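Local coordinates for protein nucleoside phosphorylase, putative (Trypanosoma brucei, PDB 3BJE) that acts as a homodimeric uridine phosphorylase, splitting uridine with phosphate into uracil and ribose 1-phosphate, at residues 81-89 against 340-348. Numbering follows the deposited sequence. Where two conformers were deposited one is given.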
loop_
_atom_site.group_PDB
_atom_site.type_symbol
_atom_site.label_atom_id
_atom_site.label_comp_id
_atom_site.label_asym_id
_atom_site.label_seq_id
_atom_site.Cartn_x
_atom_site.Cartn_y
_atom_site.Cartn_z
ATOM N N GLY A 81 13.350 5.207 21.832
ATOM C CA GLY A 81 14.023 5.028 23.119
ATOM C C GLY A 81 15.474 4.703 22.843
ATOM O O GLY A 81 16.055 5.229 21.898
ATOM N N THR A 82 16.047 3.839 23.671
ATOM C CA THR A 82 17.416 3.365 23.476
ATOM C C THR A 82 17.443 1.868 23.668
ATOM O O THR A 82 16.567 1.302 24.324
ATOM C CB THR A 82 18.421 4.032 24.461
ATOM O OG1 THR A 82 18.054 3.723 25.815
ATOM C CG2 THR A 82 18.477 5.551 24.297
ATOM N N TYR A 83 18.455 1.242 23.069
ATOM C CA TYR A 83 18.731 -0.179 23.249
ATOM C C TYR A 83 20.209 -0.305 23.535
ATOM O O TYR A 83 21.027 0.091 22.706
ATOM C CB TYR A 83 18.378 -0.996 22.000
ATOM C CG TYR A 83 18.629 -2.485 22.190
ATOM C CD1 TYR A 83 17.759 -3.266 22.945
ATOM C CD2 TYR A 83 19.745 -3.099 21.636
ATOM C CE1 TYR A 83 17.991 -4.620 23.138
ATOM C CE2 TYR A 83 19.989 -4.474 21.832
ATOM C CZ TYR A 83 19.104 -5.216 22.577
ATOM O OH TYR A 83 19.332 -6.564 22.770
ATOM N N LYS A 84 20.539 -0.816 24.722
ATOM C CA LYS A 84 21.924 -0.885 25.190
ATOM C C LYS A 84 22.586 0.482 25.091
ATOM O O LYS A 84 23.786 0.603 24.834
ATOM C CB LYS A 84 22.691 -1.995 24.458
ATOM C CG LYS A 84 22.147 -3.374 24.800
ATOM C CD LYS A 84 23.017 -4.503 24.298
ATOM C CE LYS A 84 22.602 -5.826 24.962
ATOM N NZ LYS A 84 23.286 -7.046 24.393
ATOM N N GLY A 85 21.783 1.508 25.333
ATOM C CA GLY A 85 22.232 2.881 25.308
ATOM C C GLY A 85 22.228 3.593 23.975
ATOM O O GLY A 85 22.412 4.793 23.937
ATOM N N THR A 86 22.001 2.874 22.880
ATOM C CA THR A 86 21.977 3.482 21.550
ATOM C C THR A 86 20.548 3.878 21.161
ATOM O O THR A 86 19.629 3.073 21.302
ATOM C CB THR A 86 22.512 2.493 20.511
ATOM O OG1 THR A 86 23.891 2.207 20.819
ATOM C CG2 THR A 86 22.391 3.052 19.081
ATOM N N PRO A 87 20.349 5.122 20.688
ATOM C CA PRO A 87 19.011 5.512 20.246
ATOM C C PRO A 87 18.478 4.654 19.121
ATOM O O PRO A 87 19.189 4.369 18.144
ATOM C CB PRO A 87 19.211 6.943 19.755
ATOM C CG PRO A 87 20.378 7.433 20.550
ATOM C CD PRO A 87 21.291 6.248 20.580
ATOM N N VAL A 88 17.223 4.258 19.276
ATOM C CA VAL A 88 16.513 3.508 18.239
ATOM C C VAL A 88 15.068 3.997 18.173
ATOM O O VAL A 88 14.480 4.384 19.192
ATOM C CB VAL A 88 16.548 1.985 18.497
ATOM C CG1 VAL A 88 15.743 1.227 17.412
ATOM C CG2 VAL A 88 17.984 1.476 18.544
ATOM N N THR A 89 14.525 4.008 16.961
ATOM C CA THR A 89 13.106 4.320 16.729
ATOM C C THR A 89 12.462 3.122 16.016
ATOM O O THR A 89 13.036 2.590 15.070
ATOM C CB THR A 89 12.924 5.574 15.833
ATOM O OG1 THR A 89 13.505 6.705 16.478
ATOM C CG2 THR A 89 11.437 5.869 15.548
ATOM N N LYS A 340 14.921 -9.284 19.264
ATOM C CA LYS A 340 16.199 -9.104 19.940
ATOM C C LYS A 340 17.357 -9.156 18.950
ATOM O O LYS A 340 18.278 -8.349 19.009
ATOM C CB LYS A 340 16.409 -10.162 21.026
ATOM C CG LYS A 340 17.615 -9.857 21.880
ATOM C CD LYS A 340 17.814 -10.881 22.986
ATOM C CE LYS A 340 19.065 -10.564 23.807
ATOM N NZ LYS A 340 20.271 -10.430 22.942
ATOM N N ILE A 341 17.308 -10.120 18.042
ATOM C CA ILE A 341 18.331 -10.250 17.011
ATOM C C ILE A 341 18.447 -8.963 16.175
ATOM O O ILE A 341 19.556 -8.507 15.889
ATOM C CB ILE A 341 18.028 -11.468 16.090
ATOM C CG1 ILE A 341 18.366 -12.772 16.818
ATOM C CG2 ILE A 341 18.770 -11.365 14.762
ATOM C CD1 ILE A 341 17.741 -14.011 16.200
ATOM N N ILE A 342 17.311 -8.407 15.759
ATOM C CA ILE A 342 17.326 -7.194 14.928
ATOM C C ILE A 342 17.782 -5.952 15.707
ATOM O O ILE A 342 18.488 -5.109 15.157
ATOM C CB ILE A 342 15.966 -6.956 14.232
ATOM C CG1 ILE A 342 15.690 -8.089 13.239
ATOM C CG2 ILE A 342 15.963 -5.613 13.501
ATOM C CD1 ILE A 342 16.740 -8.191 12.154
ATOM N N LEU A 343 17.400 -5.841 16.978
ATOM C CA LEU A 343 17.891 -4.734 17.810
ATOM C C LEU A 343 19.407 -4.830 17.944
ATOM O O LEU A 343 20.126 -3.825 17.819
ATOM C CB LEU A 343 17.203 -4.728 19.176
ATOM C CG LEU A 343 15.769 -4.168 19.166
ATOM C CD1 LEU A 343 14.995 -4.523 20.443
ATOM C CD2 LEU A 343 15.762 -2.656 18.940
ATOM N N GLU A 344 19.904 -6.042 18.189
ATOM C CA GLU A 344 21.339 -6.260 18.285
ATOM C C GLU A 344 22.032 -5.869 16.987
ATOM O O GLU A 344 23.062 -5.201 17.006
ATOM C CB GLU A 344 21.659 -7.711 18.623
ATOM C CG GLU A 344 21.274 -8.103 20.048
ATOM C CD GLU A 344 22.210 -7.555 21.116
ATOM O OE1 GLU A 344 23.414 -7.375 20.838
ATOM O OE2 GLU A 344 21.725 -7.324 22.241
ATOM N N ALA A 345 21.469 -6.291 15.859
ATOM C CA ALA A 345 22.090 -6.026 14.567
ATOM C C ALA A 345 22.100 -4.537 14.284
ATOM O O ALA A 345 23.079 -3.999 13.773
ATOM C CB ALA A 345 21.354 -6.794 13.433
ATOM N N LEU A 346 21.004 -3.882 14.649
ATOM C CA LEU A 346 20.805 -2.481 14.357
ATOM C C LEU A 346 21.821 -1.605 15.098
ATOM O O LEU A 346 22.435 -0.730 14.498
ATOM C CB LEU A 346 19.381 -2.081 14.741
ATOM C CG LEU A 346 18.975 -0.659 14.363
ATOM C CD1 LEU A 346 19.056 -0.437 12.844
ATOM C CD2 LEU A 346 17.566 -0.321 14.872
ATOM N N VAL A 347 22.015 -1.850 16.390
ATOM C CA VAL A 347 22.957 -1.029 17.170
ATOM C C VAL A 347 24.415 -1.378 16.903
ATOM O O VAL A 347 25.306 -0.619 17.276
ATOM C CB VAL A 347 22.675 -1.082 18.689
ATOM C CG1 VAL A 347 21.235 -0.694 18.981
ATOM C CG2 VAL A 347 23.008 -2.460 19.284
ATOM N N SER A 348 24.666 -2.513 16.264
ATOM C CA SER A 348 26.031 -2.883 15.910
ATOM C C SER A 348 26.395 -2.515 14.468
ATOM O O SER A 348 27.566 -2.614 14.080
ATOM C CB SER A 348 26.248 -4.368 16.159
ATOM O OG SER A 348 25.413 -5.154 15.359
HETATM O O HOH W 1 25.882 1.851 18.390
#
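Tyr83 and Lys84 bring two donors to one carboxylate oxygen of Glu344. The phenol OH of Tyr83 donates to Glu344 OE2 over 2.6 Å, arriving on the anti side and 24° out of the carboxylate plane, while Lys84 NZ forms a salt bridge to the same OE2 at 2.7 Å, on the syn lone pair of that oxygen. Lys340, one helical turn before Glu344, adds a longer ionic contact, NZ to OE2 3.5 Å. Two lysines beside one carboxylate probably favour its charged form. Glutamate suits the place because its chain, bent at chi2 (-75°), curls back toward the hairpin, and lysine because its extended chain spans the gap while its CG lies over the Tyr83 ring face opposite Leu343, offset toward the rim.

The rest of the direct contact is apolar. Leu343 CB sits over the centre of the Tyr83 ring, 3.7 Å from the centroid and nearly on the ring normal, a CH-pi contact; a tyrosine here offers both a broad face to the helix and a polar end to Glu344. Val347 CG1 meets the ring edge at CD2 (3.9 Å) and also packs on Thr86 CB and Val88 CG2, so that a single methyl of this beta-branched residue meets three neighbours. Deeper, Val88 CG1 and Leu346 CD2, both from purely aliphatic side chains suited to burial, meet tip to tip at a tight 3.5 Å. Thr86 offers carbon to Val347 and its hydroxyl to a water that donates to Val347 O.

The type I' turn from Tyr83 to Thr86, with Gly85 in a left-handed conformation natural to glycine, joins strands 76-83 and 86-92. Helix 329-348 thus packs against the hairpin end, while Leu343 and Leu346 also touch Ile47 of strand 45-49, and Ile341 and Ala345 touch helix 213-228.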